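Long-range contacts in lectin (Cicer arietinum, PDB 3V6N), which agglutinates red blood cells as a chickpea albumin of the four-bladed hemopexin fold and binds calcium and sodium ions at its centre: residues Ile22-Val27 / Ile223-Glu227; Asn37-Leu41 / Tyr216-Leu220; Tyr51-Thr57 / Lys94-Ile98; Phe59-Asp65 / Ile77-Cys83; Met107-Phe111 / Thr147-Val151. All blocks are in the same frame, centred on the assembly; numbering follows the deposited sequence.

All five contacts belong to one four-bladed beta-propeller. Interactions 2, 3 and 5 repeat a theme: the short turn after a helix meets the start of the adjoining blade's outer strand, through an aspartate-serine pair in interactions 2 and 3 and a phenylalanine in interaction 5. Interaction 1 seats the C-terminal tail on the first blade and touches interaction 2 where Ile-223 CD1 lies 3.9 Å from Val-40 CG2. Interaction 4 is nearest the axis and supplies Asp-65 to the calcium site. It touches interaction 3 through Leu-54 CD1 and Ile-77 CD1, 3.9 Å apart, and interaction 5 through Cys-83 SG and Met-107 CE, 3.6 Å apart. Centres of interactions 2 and 5 are about 36 Å apart.

Interaction 1: Ile22-Val27 / Ile223-Glu227; sequences INDKYV and IIPLE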
# COMPACT_ATOMS: atom_id res chain seq x y z
N ILE A 22 -10.99 -1.37 14.61
CA ILE A 22 -12.31 -1.57 14.05
C ILE A 22 -12.40 -0.63 12.87
O ILE A 22 -12.19 0.58 13.02
CB ILE A 22 -13.41 -1.21 15.08
CG1 ILE A 22 -13.23 -2.03 16.37
CG2 ILE A 22 -14.79 -1.41 14.46
CD1 ILE A 22 -13.55 -1.24 17.62
N ASN A 23 -12.70 -1.18 11.69
CA ASN A 23 -12.68 -0.45 10.43
C ASN A 23 -11.36 0.33 10.29
O ASN A 23 -10.28 -0.26 10.35
CB ASN A 23 -13.92 0.46 10.31
CG ASN A 23 -15.24 -0.30 10.40
OD1 ASN A 23 -15.33 -1.47 10.02
ND2 ASN A 23 -16.27 0.36 10.90
N ASP A 24 -11.45 1.65 10.15
CA ASP A 24 -10.28 2.51 10.07
C ASP A 24 -10.01 3.24 11.40
O ASP A 24 -9.30 4.25 11.44
CB ASP A 24 -10.40 3.49 8.89
CG ASP A 24 -11.64 4.38 8.97
OD1 ASP A 24 -12.58 4.09 9.74
OD2 ASP A 24 -11.68 5.39 8.26
N LYS A 25 -10.56 2.70 12.47
CA LYS A 25 -10.46 3.30 13.79
C LYS A 25 -9.82 2.33 14.79
O LYS A 25 -9.59 1.14 14.49
CB LYS A 25 -11.85 3.73 14.30
CG LYS A 25 -12.48 4.89 13.52
CD LYS A 25 -13.73 5.37 14.25
CE LYS A 25 -14.37 6.60 13.59
NZ LYS A 25 -15.16 7.36 14.60
N TYR A 26 -9.54 2.86 15.98
CA TYR A 26 -9.10 2.03 17.09
C TYR A 26 -9.54 2.55 18.46
O TYR A 26 -9.91 3.72 18.61
CB TYR A 26 -7.58 1.87 17.07
CG TYR A 26 -6.79 3.06 17.57
CD1 TYR A 26 -6.65 4.21 16.79
CD2 TYR A 26 -6.16 3.02 18.80
CE1 TYR A 26 -5.92 5.30 17.24
CE2 TYR A 26 -5.42 4.11 19.26
CZ TYR A 26 -5.31 5.24 18.48
OH TYR A 26 -4.56 6.31 18.92
N VAL A 27 -9.46 1.63 19.42
CA VAL A 27 -9.63 1.90 20.84
C VAL A 27 -8.45 1.31 21.63
O VAL A 27 -7.94 0.22 21.31
CB VAL A 27 -10.98 1.30 21.33
CG1 VAL A 27 -11.04 1.15 22.84
CG2 VAL A 27 -12.14 2.15 20.84
N ILE A 223 -19.75 1.28 20.97
CA ILE A 223 -18.56 1.38 20.14
C ILE A 223 -18.58 0.26 19.09
O ILE A 223 -18.35 0.50 17.90
CB ILE A 223 -17.26 1.35 20.99
CG1 ILE A 223 -17.22 2.56 21.93
CG2 ILE A 223 -16.03 1.31 20.10
CD1 ILE A 223 -16.02 2.63 22.85
N ILE A 224 -18.83 -0.96 19.54
CA ILE A 224 -19.07 -2.07 18.62
C ILE A 224 -20.50 -2.58 18.79
O ILE A 224 -21.04 -2.53 19.91
CB ILE A 224 -18.06 -3.25 18.78
CG1 ILE A 224 -18.27 -4.01 20.10
CG2 ILE A 224 -16.63 -2.76 18.63
CD1 ILE A 224 -17.87 -5.47 20.02
N PRO A 225 -21.14 -3.01 17.69
CA PRO A 225 -20.65 -2.90 16.31
C PRO A 225 -20.57 -1.43 15.87
O PRO A 225 -21.29 -0.59 16.41
CB PRO A 225 -21.69 -3.65 15.47
CG PRO A 225 -22.89 -3.81 16.35
CD PRO A 225 -22.40 -3.78 17.77
N LEU A 226 -19.67 -1.13 14.93
CA LEU A 226 -19.55 0.21 14.38
C LEU A 226 -20.25 0.25 13.01
O LEU A 226 -19.75 -0.31 12.03
CB LEU A 226 -18.07 0.63 14.25
CG LEU A 226 -17.60 2.02 14.76
CD1 LEU A 226 -16.09 2.07 14.95
CD2 LEU A 226 -18.05 3.17 13.87
N GLU A 227 -21.43 0.88 12.96
CA GLU A 227 -22.16 1.05 11.70
C GLU A 227 -21.82 2.38 11.03
O GLU A 227 -21.56 3.38 11.70
CB GLU A 227 -23.68 0.93 11.92
CG GLU A 227 -24.46 0.38 10.71
CD GLU A 227 -24.97 1.46 9.75
OE1 GLU A 227 -26.20 1.54 9.55
OE2 GLU A 227 -24.16 2.23 9.19
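Ile-223 meets Val-27 methyl to methyl, CG2 to CG2 at 4.0 Å, where the C-terminal tail of the four-bladed beta-propeller runs back against its first blade. The blade presents a beta-hairpin: Ile-22 to Lys-25 make a type II' turn, closed by Ile-22 N to Lys-25 O (2.9 Å) and Lys-25 N to Ile-22 O (2.7 Å). Ile-223 also rests on Val-40 and Pro-44 of the same blade, so it fills in beside the outer strands. Ile-224 follows with a different branch arrangement. Its CG1 sits between the backbone N and the carbonyl carbon (chi1 70°), which turns CG2 to the hairpin while the CD1 end leads away; CG2 lies 3.6 Å from Ile-22 CD1, the two side chains crossing at about a right angle. After the cis peptide bond before Pro-225 the tail brings Leu-226 inward, and this residue makes the most extensive contact with the hairpin. Its CD1 packs on Ile-22 CG2 at 3.7 Å and reaches the aliphatic CD of Lys-25 at 4.1 Å, the lysine lying across the leucine and making a cation-pi contact with Phe-46. A backbone hydrogen bond between Leu-226 and Gly-4 ties the two chain ends together. The touching surfaces are thus mainly apolar; at the margin the Asn-23 amide lies with ND2 3.8 Å from Leu-226 CB.

Interaction 2: Asn37-Leu41 / Tyr216-Leu220; sequences NDKVL and YWPSL
Asp-38 and Ser-219 form the polar core of this contact, both bonds converging on a single carboxylate oxygen. Asp-38 OD2 accepts from Ser-219 OG at 2.7 Å and from Ser-219 N at 3.1 Å. Both donors reach it from the same face of the carboxylate: the hydroxyl comes from above, 39° out of the plane, the amide on the syn side and 21° out. This double grip should restrict rotation of the carboxylate. With OG between its own N and carbonyl carbon (chi1 68°), the serine can offer hydroxyl and amide to one acceptor. Around this pair the neighbours are less polar. Asp-38 CB lies 3.8 Å from Trp-217 CD1, and Val-40 CG2 lies 3.5 Å from Ser-219 O. Further out, Leu-220 N bonds back to Trp-217 O at 3.0 Å, shaping the 3-10 turn, while the indole is held by its NE1 hydrogen bond to Tyr-31 O. Since strand 39-41 belongs to the first blade and residues 216-220 follow the closing helix 213-216 of the last, the arrangement is a joint between first and fourth blades that closes the ring of a hemopexin-type propeller.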
# COMPACT_ATOMS: atom_id res chain seq x y z
N ASN A 37 -13.65 -3.81 36.28
CA ASN A 37 -13.44 -2.41 35.93
C ASN A 37 -12.72 -2.16 34.60
O ASN A 37 -11.75 -1.40 34.53
CB ASN A 37 -12.71 -1.68 37.07
CG ASN A 37 -13.51 -1.67 38.35
OD1 ASN A 37 -13.15 -2.34 39.32
ND2 ASN A 37 -14.62 -0.94 38.35
N ASP A 38 -13.21 -2.79 33.53
CA ASP A 38 -12.71 -2.50 32.18
C ASP A 38 -13.06 -1.06 31.81
O ASP A 38 -14.10 -0.55 32.23
CB ASP A 38 -13.32 -3.46 31.15
CG ASP A 38 -14.82 -3.39 31.11
OD1 ASP A 38 -15.46 -3.58 32.15
OD2 ASP A 38 -15.39 -3.16 30.03
N LYS A 39 -12.18 -0.41 31.06
CA LYS A 39 -12.43 0.97 30.65
C LYS A 39 -11.67 1.35 29.38
O LYS A 39 -10.53 0.93 29.17
CB LYS A 39 -12.11 1.97 31.77
CG LYS A 39 -10.78 1.78 32.47
CD LYS A 39 -10.44 3.02 33.31
CE LYS A 39 -9.16 2.80 34.12
NZ LYS A 39 -8.31 4.02 34.24
N VAL A 40 -12.33 2.16 28.56
CA VAL A 40 -11.75 2.68 27.33
C VAL A 40 -10.84 3.82 27.72
O VAL A 40 -11.30 4.83 28.26
CB VAL A 40 -12.85 3.18 26.37
CG1 VAL A 40 -12.24 3.92 25.18
CG2 VAL A 40 -13.72 2.01 25.92
N LEU A 41 -9.54 3.65 27.48
CA LEU A 41 -8.56 4.65 27.88
C LEU A 41 -8.30 5.69 26.80
O LEU A 41 -7.75 6.76 27.07
CB LEU A 41 -7.24 3.99 28.27
CG LEU A 41 -7.24 3.03 29.45
CD1 LEU A 41 -5.86 2.40 29.52
CD2 LEU A 41 -7.59 3.75 30.75
N TYR A 216 -18.62 -9.26 28.41
CA TYR A 216 -17.31 -9.30 29.07
C TYR A 216 -16.68 -7.90 29.20
O TYR A 216 -16.02 -7.60 30.19
CB TYR A 216 -16.39 -10.25 28.31
CG TYR A 216 -15.04 -10.56 28.96
CD1 TYR A 216 -14.95 -11.44 30.03
CD2 TYR A 216 -13.86 -10.03 28.45
CE1 TYR A 216 -13.73 -11.77 30.60
CE2 TYR A 216 -12.62 -10.33 29.02
CZ TYR A 216 -12.57 -11.20 30.10
OH TYR A 216 -11.37 -11.53 30.67
N TRP A 217 -16.90 -7.06 28.18
CA TRP A 217 -16.47 -5.67 28.20
C TRP A 217 -17.61 -4.70 27.97
O TRP A 217 -17.76 -4.18 26.85
CB TRP A 217 -15.36 -5.43 27.18
CG TRP A 217 -14.08 -6.17 27.44
CD1 TRP A 217 -13.38 -6.27 28.65
CD2 TRP A 217 -13.27 -6.93 26.48
NE1 TRP A 217 -12.26 -7.03 28.50
CE2 TRP A 217 -12.12 -7.45 27.22
CE3 TRP A 217 -13.39 -7.23 25.12
CZ2 TRP A 217 -11.14 -8.24 26.62
CZ3 TRP A 217 -12.39 -8.01 24.52
CH2 TRP A 217 -11.30 -8.51 25.26
N PRO A 218 -18.43 -4.43 29.02
CA PRO A 218 -19.49 -3.43 28.90
C PRO A 218 -19.02 -2.04 28.47
O PRO A 218 -19.81 -1.28 27.91
CB PRO A 218 -20.10 -3.39 30.32
CG PRO A 218 -19.85 -4.76 30.86
CD PRO A 218 -18.50 -5.14 30.32
N SER A 219 -17.76 -1.71 28.75
CA SER A 219 -17.20 -0.41 28.36
C SER A 219 -17.18 -0.20 26.84
O SER A 219 -17.00 0.93 26.37
CB SER A 219 -15.79 -0.21 28.95
OG SER A 219 -14.84 -1.10 28.37
N LEU A 220 -17.36 -1.27 26.07
CA LEU A 220 -17.46 -1.18 24.61
C LEU A 220 -18.89 -0.97 24.08
O LEU A 220 -19.09 -0.95 22.86
CB LEU A 220 -16.85 -2.42 23.95
CG LEU A 220 -15.35 -2.71 24.08
CD1 LEU A 220 -15.04 -4.03 23.38
CD2 LEU A 220 -14.48 -1.57 23.55

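Interaction 3: Tyr51-Thr57 / Lys94-Ile98; sequences YKSLAKT and KDKII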
# COMPACT_ATOMS: atom_id res chain seq x y z
N TYR A 51 -2.24 7.78 15.43
CA TYR A 51 -0.87 7.44 15.06
C TYR A 51 -0.38 8.33 13.92
O TYR A 51 -0.59 8.02 12.74
CB TYR A 51 -0.79 5.99 14.61
CG TYR A 51 -0.99 4.99 15.70
CD1 TYR A 51 0.10 4.51 16.41
CD2 TYR A 51 -2.27 4.53 16.03
CE1 TYR A 51 -0.07 3.59 17.42
CE2 TYR A 51 -2.45 3.62 17.05
CZ TYR A 51 -1.35 3.14 17.74
OH TYR A 51 -1.52 2.22 18.75
N LYS A 52 0.26 9.44 14.27
CA LYS A 52 0.80 10.39 13.28
C LYS A 52 1.69 9.72 12.23
O LYS A 52 1.57 10.01 11.04
CB LYS A 52 1.57 11.52 13.98
CG LYS A 52 0.82 12.85 14.06
CD LYS A 52 -0.61 12.71 14.56
CE LYS A 52 -1.26 14.08 14.78
NZ LYS A 52 -2.68 13.98 15.22
N SER A 53 2.57 8.82 12.66
CA SER A 53 3.43 8.13 11.71
C SER A 53 2.64 7.33 10.64
O SER A 53 3.19 7.02 9.58
CB SER A 53 4.43 7.22 12.44
OG SER A 53 3.76 6.12 13.06
N LEU A 54 1.37 7.03 10.92
CA LEU A 54 0.58 6.23 9.99
C LEU A 54 -0.37 7.06 9.13
O LEU A 54 -1.01 6.52 8.24
CB LEU A 54 -0.19 5.10 10.71
CG LEU A 54 0.59 4.04 11.50
CD1 LEU A 54 -0.32 2.95 12.07
CD2 LEU A 54 1.69 3.42 10.66
N ALA A 55 -0.41 8.37 9.38
CA ALA A 55 -1.39 9.27 8.78
C ALA A 55 -1.45 9.23 7.26
O ALA A 55 -2.54 9.26 6.70
CB ALA A 55 -1.18 10.72 9.25
N LYS A 56 -0.31 9.23 6.58
CA LYS A 56 -0.33 9.22 5.11
C LYS A 56 0.16 7.87 4.57
O LYS A 56 1.05 7.84 3.73
CB LYS A 56 0.51 10.39 4.52
CG LYS A 56 0.29 11.79 5.13
CD LYS A 56 -1.15 12.21 5.14
CE LYS A 56 -1.70 12.22 3.73
NZ LYS A 56 -2.91 11.37 3.60
N THR A 57 -0.39 6.77 5.09
CA THR A 57 -0.05 5.41 4.65
C THR A 57 -1.36 4.67 4.38
O THR A 57 -2.45 5.15 4.73
CB THR A 57 0.81 4.60 5.68
OG1 THR A 57 0.03 4.30 6.85
CG2 THR A 57 2.10 5.34 6.09
N LYS A 94 5.34 9.45 20.32
CA LYS A 94 6.55 8.97 19.65
C LYS A 94 6.42 7.81 18.65
O LYS A 94 7.44 7.22 18.30
CB LYS A 94 7.59 8.58 20.71
CG LYS A 94 8.40 9.75 21.26
CD LYS A 94 7.88 10.22 22.62
CE LYS A 94 7.89 11.74 22.68
NZ LYS A 94 8.25 12.24 24.04
N ASP A 95 5.22 7.47 18.18
CA ASP A 95 5.06 6.31 17.28
C ASP A 95 5.86 6.48 15.98
O ASP A 95 5.98 7.59 15.47
CB ASP A 95 3.60 6.07 16.94
CG ASP A 95 2.93 7.30 16.38
OD1 ASP A 95 2.83 8.29 17.13
OD2 ASP A 95 2.55 7.29 15.20
N LYS A 96 6.40 5.39 15.45
CA LYS A 96 7.13 5.46 14.18
C LYS A 96 7.14 4.12 13.45
O LYS A 96 7.06 3.06 14.08
CB LYS A 96 8.56 5.97 14.40
CG LYS A 96 9.52 4.91 14.91
CD LYS A 96 10.51 5.49 15.90
CE LYS A 96 11.63 4.51 16.20
NZ LYS A 96 12.63 5.13 17.11
N ILE A 97 7.22 4.18 12.13
CA ILE A 97 7.44 2.97 11.35
C ILE A 97 8.92 2.61 11.40
O ILE A 97 9.77 3.40 11.02
CB ILE A 97 6.95 3.12 9.89
CG1 ILE A 97 5.44 3.42 9.88
CG2 ILE A 97 7.27 1.86 9.07
CD1 ILE A 97 4.85 3.65 8.50
N ILE A 98 9.23 1.41 11.86
CA ILE A 98 10.61 0.93 11.88
C ILE A 98 10.98 0.28 10.55
O ILE A 98 12.05 0.57 10.01
CB ILE A 98 10.84 -0.05 13.05
CG1 ILE A 98 10.60 0.67 14.38
CG2 ILE A 98 12.25 -0.63 13.01
CD1 ILE A 98 10.44 -0.27 15.55
O HOH W 1 0.76 10.16 17.11
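The Tyr-51 ring and the Asp-95 carboxylate are turned almost perpendicular, their planes 88° apart, with Asp-95 CB at the ring edge, 3.9 Å from Tyr-51 CD1. The ring also meets that of Tyr-26. This is a joint between the first and second blades of the four-bladed propeller: the turn after helix 47-50 meets the start of strand 96-103. One face of the carboxylate receives both donors of Ser-53. Ser-53 N bonds to Asp-95 OD2 at 3.0 Å on the syn side, 25° out of plane, and Ser-53 OG bonds to the same oxygen at 2.7 Å on the anti side, 30° out. The other oxygen is bridged by a water that donates to Asp-95 OD1 at 2.8 Å and accepts from Lys-52 N at 3.0 Å, so both oxygens are engaged and the group is held in orientation. Below this polar layer is an apolar one. Leu-54 CD2 lies 3.8 Å from Ile-97 CG1, and Ile-97 is also covered by Lys-56 of the second subunit. Thr-57, the N-cap of helix 58-62, bonds through OG1 to Leu-54 O at 2.8 Å; its methyl CG2 meets Ile-97 CD1 tip to tip at 4.0 Å.

Interaction 4: Phe59-Asp65 / Ile77-Cys83; sequences FGTYGID and IFYENFC. With CA (calcium ion), chain D.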
# COMPACT_ATOMS: atom_id res chain seq x y z
N PHE A 59 -2.34 2.16 5.93
CA PHE A 59 -2.90 1.88 7.27
C PHE A 59 -3.76 3.05 7.75
O PHE A 59 -4.84 2.83 8.28
CB PHE A 59 -1.78 1.56 8.26
CG PHE A 59 -0.82 0.52 7.76
CD1 PHE A 59 -1.20 -0.82 7.69
CD2 PHE A 59 0.44 0.88 7.31
CE1 PHE A 59 -0.33 -1.78 7.22
CE2 PHE A 59 1.32 -0.09 6.83
CZ PHE A 59 0.93 -1.42 6.78
N GLY A 60 -3.29 4.28 7.51
CA GLY A 60 -4.02 5.48 7.92
C GLY A 60 -5.30 5.62 7.11
O GLY A 60 -6.32 6.03 7.62
N THR A 61 -5.24 5.28 5.82
CA THR A 61 -6.41 5.33 4.97
C THR A 61 -7.43 4.22 5.32
O THR A 61 -8.58 4.52 5.55
CB THR A 61 -6.04 5.26 3.48
OG1 THR A 61 -5.11 6.31 3.18
CG2 THR A 61 -7.29 5.43 2.59
N TYR A 62 -6.99 2.96 5.36
CA TYR A 62 -7.93 1.81 5.43
C TYR A 62 -7.95 1.06 6.75
O TYR A 62 -8.80 0.17 6.94
CB TYR A 62 -7.70 0.84 4.26
CG TYR A 62 -7.93 1.49 2.92
CD1 TYR A 62 -9.22 1.79 2.49
CD2 TYR A 62 -6.86 1.83 2.09
CE1 TYR A 62 -9.45 2.42 1.29
CE2 TYR A 62 -7.07 2.43 0.86
CZ TYR A 62 -8.37 2.74 0.46
OH TYR A 62 -8.61 3.36 -0.75
N GLY A 63 -7.04 1.41 7.66
CA GLY A 63 -6.95 0.73 8.95
C GLY A 63 -6.10 -0.53 8.95
O GLY A 63 -5.32 -0.79 8.01
N ILE A 64 -6.27 -1.33 10.00
CA ILE A 64 -5.41 -2.48 10.26
C ILE A 64 -6.26 -3.74 10.40
O ILE A 64 -7.25 -3.75 11.16
CB ILE A 64 -4.57 -2.21 11.53
CG1 ILE A 64 -3.55 -1.09 11.23
CG2 ILE A 64 -3.88 -3.47 12.04
CD1 ILE A 64 -2.96 -0.39 12.44
N ASP A 65 -5.89 -4.79 9.66
CA ASP A 65 -6.71 -6.01 9.62
C ASP A 65 -6.10 -7.26 10.30
O ASP A 65 -6.74 -8.31 10.41
CB ASP A 65 -7.22 -6.30 8.19
CG ASP A 65 -6.11 -6.71 7.23
OD1 ASP A 65 -4.99 -7.02 7.71
OD2 ASP A 65 -6.35 -6.71 6.00
N ILE A 77 1.93 -4.83 12.06
CA ILE A 77 0.55 -4.51 11.68
C ILE A 77 0.39 -4.92 10.21
O ILE A 77 1.37 -4.98 9.47
CB ILE A 77 0.22 -3.00 11.93
CG1 ILE A 77 1.16 -2.11 11.11
CG2 ILE A 77 0.28 -2.69 13.44
CD1 ILE A 77 0.72 -0.66 11.02
N PHE A 78 -0.83 -5.25 9.79
CA PHE A 78 -1.07 -5.68 8.42
C PHE A 78 -2.26 -4.95 7.83
O PHE A 78 -3.15 -4.52 8.55
CB PHE A 78 -1.38 -7.18 8.35
CG PHE A 78 -0.25 -8.06 8.82
CD1 PHE A 78 0.50 -8.77 7.91
CD2 PHE A 78 0.06 -8.16 10.18
CE1 PHE A 78 1.53 -9.59 8.35
CE2 PHE A 78 1.09 -8.98 10.62
CZ PHE A 78 1.82 -9.70 9.70
N TYR A 79 -2.26 -4.81 6.50
CA TYR A 79 -3.46 -4.48 5.74
C TYR A 79 -3.40 -5.20 4.39
O TYR A 79 -2.46 -4.99 3.59
CB TYR A 79 -3.63 -2.97 5.53
CG TYR A 79 -4.83 -2.70 4.63
CD1 TYR A 79 -6.13 -2.88 5.12
CD2 TYR A 79 -4.67 -2.31 3.30
CE1 TYR A 79 -7.22 -2.67 4.31
CE2 TYR A 79 -5.77 -2.09 2.48
CZ TYR A 79 -7.04 -2.26 3.00
OH TYR A 79 -8.16 -2.06 2.20
N GLU A 80 -4.38 -6.07 4.15
CA GLU A 80 -4.37 -6.96 2.99
C GLU A 80 -2.98 -7.60 2.83
O GLU A 80 -2.45 -8.19 3.78
CB GLU A 80 -4.82 -6.21 1.73
CG GLU A 80 -6.30 -5.86 1.72
CD GLU A 80 -6.74 -5.06 0.49
OE1 GLU A 80 -5.91 -4.80 -0.41
OE2 GLU A 80 -7.93 -4.69 0.41
N ASN A 81 -2.37 -7.46 1.66
CA ASN A 81 -1.06 -8.10 1.44
C ASN A 81 0.19 -7.34 1.92
O ASN A 81 1.31 -7.77 1.67
CB ASN A 81 -0.95 -8.66 0.01
CG ASN A 81 -0.47 -7.64 -1.01
OD1 ASN A 81 -0.49 -7.89 -2.22
ND2 ASN A 81 0.03 -6.53 -0.53
N PHE A 82 -0.00 -6.24 2.65
CA PHE A 82 1.11 -5.40 3.14
C PHE A 82 1.25 -5.45 4.65
O PHE A 82 0.27 -5.63 5.36
CB PHE A 82 0.93 -3.95 2.69
CG PHE A 82 0.94 -3.78 1.19
CD1 PHE A 82 -0.25 -3.78 0.47
CD2 PHE A 82 2.14 -3.66 0.51
CE1 PHE A 82 -0.24 -3.64 -0.92
CE2 PHE A 82 2.15 -3.52 -0.87
CZ PHE A 82 0.96 -3.51 -1.58
N CYS A 83 2.47 -5.29 5.15
CA CYS A 83 2.72 -5.23 6.57
C CYS A 83 3.82 -4.23 6.93
O CYS A 83 4.57 -3.78 6.06
CB CYS A 83 3.07 -6.62 7.11
SG CYS A 83 4.51 -7.37 6.34
CA CA D . -8.72 -9.56 10.80
O HOH W 2 -3.59 -9.03 6.22
O HOH W 3 -10.39 -10.81 9.68
O HOH W 4 -7.91 -9.67 8.40
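Tyr-62 and Tyr-79 lie with nearly parallel ring planes, 11° apart, but slid so far past one another that overlap is slight, the centroids being 5.5 Å apart. What covers the Tyr-79 face is Tyr-62 CB, 3.8 Å from the Tyr-79 centroid, while Glu-80 CG takes the opposite face. Phe-59 is met differently: Ile-77 CD1 stands over its centre in a CH-pi contact, 3.8 Å from the Phe-59 centroid and 12° off the normal, and backbone atoms of Phe-78 and Tyr-79 lie at the ring edge. Ile-64 CD1 touches that same Ile-77 CD1 at 4.0 Å, extending the apolar layer. Beyond it, Asp-65 N donates to Phe-78 O at 3.0 Å, and Asp-65 OD2 accepts on its syn side from Glu-80 N at 2.8 Å, within the type II' turn Tyr-79 to Phe-82. At the dimer interface, Tyr-62 OH bonds to Asp-106 and Glu-80 OE2 pairs with Lys-103, both of the second subunit. The Asp-65 carboxylate thus grips the hairpin, whereas its backbone O binds calcium at 2.4 Å alongside the backbone O atoms of Asn-7, Asp-121 and Asp-174. Such bonding is consistent with the hairpin positioning this carbonyl for the metal.

Interaction 5: Met107-Phe111 / Thr147-Val151; sequences MFPFF and TNRLV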
# COMPACT_ATOMS: atom_id res chain seq x y z
N MET A 107 8.47 -9.81 3.51
CA MET A 107 8.79 -9.81 4.94
C MET A 107 8.92 -11.24 5.46
O MET A 107 9.74 -11.51 6.33
CB MET A 107 7.73 -9.04 5.71
CG MET A 107 8.14 -8.63 7.11
SD MET A 107 9.03 -7.06 7.14
CE MET A 107 7.68 -5.88 7.08
N PHE A 108 8.09 -12.14 4.92
CA PHE A 108 8.01 -13.56 5.34
C PHE A 108 7.96 -14.45 4.10
O PHE A 108 6.87 -14.87 3.69
CB PHE A 108 6.75 -13.83 6.18
CG PHE A 108 6.56 -12.90 7.34
CD1 PHE A 108 7.36 -13.01 8.48
CD2 PHE A 108 5.58 -11.92 7.30
CE1 PHE A 108 7.18 -12.15 9.55
CE2 PHE A 108 5.40 -11.05 8.38
CZ PHE A 108 6.21 -11.16 9.50
N PRO A 109 9.13 -14.77 3.51
CA PRO A 109 9.16 -15.50 2.23
C PRO A 109 8.59 -16.91 2.27
O PRO A 109 8.18 -17.44 1.24
CB PRO A 109 10.66 -15.55 1.88
CG PRO A 109 11.25 -14.37 2.60
CD PRO A 109 10.47 -14.29 3.90
N PHE A 110 8.55 -17.53 3.45
CA PHE A 110 8.00 -18.89 3.59
C PHE A 110 6.50 -18.94 3.29
O PHE A 110 5.93 -20.01 3.08
CB PHE A 110 8.31 -19.47 4.98
CG PHE A 110 8.11 -18.49 6.12
CD1 PHE A 110 9.20 -17.81 6.66
CD2 PHE A 110 6.85 -18.27 6.65
CE1 PHE A 110 9.03 -16.92 7.71
CE2 PHE A 110 6.67 -17.38 7.70
CZ PHE A 110 7.76 -16.70 8.23
N PHE A 111 5.86 -17.77 3.22
CA PHE A 111 4.43 -17.70 2.89
C PHE A 111 4.13 -17.71 1.39
O PHE A 111 2.97 -17.92 0.99
CB PHE A 111 3.75 -16.52 3.58
CG PHE A 111 3.46 -16.75 5.05
CD1 PHE A 111 3.12 -18.03 5.51
CD2 PHE A 111 3.51 -15.70 5.96
CE1 PHE A 111 2.84 -18.25 6.85
CE2 PHE A 111 3.23 -15.92 7.31
CZ PHE A 111 2.90 -17.20 7.75
N THR A 147 14.06 -14.95 14.08
CA THR A 147 14.86 -15.64 13.07
C THR A 147 14.17 -15.71 11.71
O THR A 147 14.77 -16.15 10.73
CB THR A 147 15.24 -17.04 13.54
OG1 THR A 147 14.06 -17.82 13.66
CG2 THR A 147 15.93 -16.98 14.90
N ASN A 148 12.91 -15.29 11.66
CA ASN A 148 12.13 -15.25 10.43
C ASN A 148 11.93 -16.67 9.85
O ASN A 148 12.21 -16.94 8.68
CB ASN A 148 12.79 -14.29 9.43
CG ASN A 148 11.83 -13.74 8.40
OD1 ASN A 148 10.74 -13.28 8.74
ND2 ASN A 148 12.23 -13.79 7.14
N ARG A 149 11.44 -17.57 10.69
CA ARG A 149 11.32 -18.97 10.31
C ARG A 149 9.96 -19.56 10.62
O ARG A 149 9.41 -19.37 11.71
CB ARG A 149 12.37 -19.80 11.02
CG ARG A 149 13.74 -19.80 10.35
CD ARG A 149 14.79 -20.38 11.28
NE ARG A 149 15.98 -20.84 10.55
CZ ARG A 149 17.06 -21.35 11.13
NH1 ARG A 149 17.12 -21.45 12.45
NH2 ARG A 149 18.09 -21.75 10.39
N LEU A 150 9.44 -20.30 9.65
CA LEU A 150 8.29 -21.17 9.84
C LEU A 150 8.71 -22.37 10.68
O LEU A 150 9.58 -23.13 10.29
CB LEU A 150 7.74 -21.59 8.47
CG LEU A 150 6.44 -22.37 8.34
CD1 LEU A 150 5.23 -21.45 8.57
CD2 LEU A 150 6.40 -22.99 6.95
N VAL A 151 8.09 -22.52 11.85
CA VAL A 151 8.50 -23.52 12.85
C VAL A 151 7.98 -24.94 12.55
O VAL A 151 8.61 -25.92 12.95
CB VAL A 151 8.09 -23.09 14.27
CG1 VAL A 151 8.09 -24.28 15.23
CG2 VAL A 151 9.01 -21.97 14.78
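Phe-110 packs on Leu-150 in a contact built round an aromatic ring at the joint between the second and third blades of the four-bladed propeller: the 3-10 turn after helix 104-107 meets the start of strand 149-156. Leu-150 CB stands over one face of the Phe-110 ring, 4.2 Å from the Phe-110 centroid and 26° off the normal, a CH-pi contact. The opposite face is covered by Phe-108 CA, so the ring is sandwiched between its own turn and the neighbouring strand. At the ring edge Asn-148 O approaches Phe-110 CE1 to 3.3 Å. Phe-110 takes a position analogous to that of Ser-53 and Ser-219 at the other two joints; its CG lies between the backbone N and carbonyl carbon (chi1 43°), swinging the ring across to the strand. Behind it, Phe-110 CE2 lies over the centre of the Phe-111 ring, 3.7 Å above that plane, and Phe-111 in turn stacks with Phe-116. On the strand side, Asn-148 and Arg-149 both face Asp-144 in a G1 beta bulge, with Asn-148 in a left-handed backbone conformation. Asn-148 supplies the polar flank, its side chain beside Met-107 O and Phe-108, although the amide's flip is uncertain. The turn keeps its shape through Phe-111 N bonding to Phe-108 O at 3.1 Å, and Leu-150 CD1 ends 4.3 Å from Phe-111 CE1.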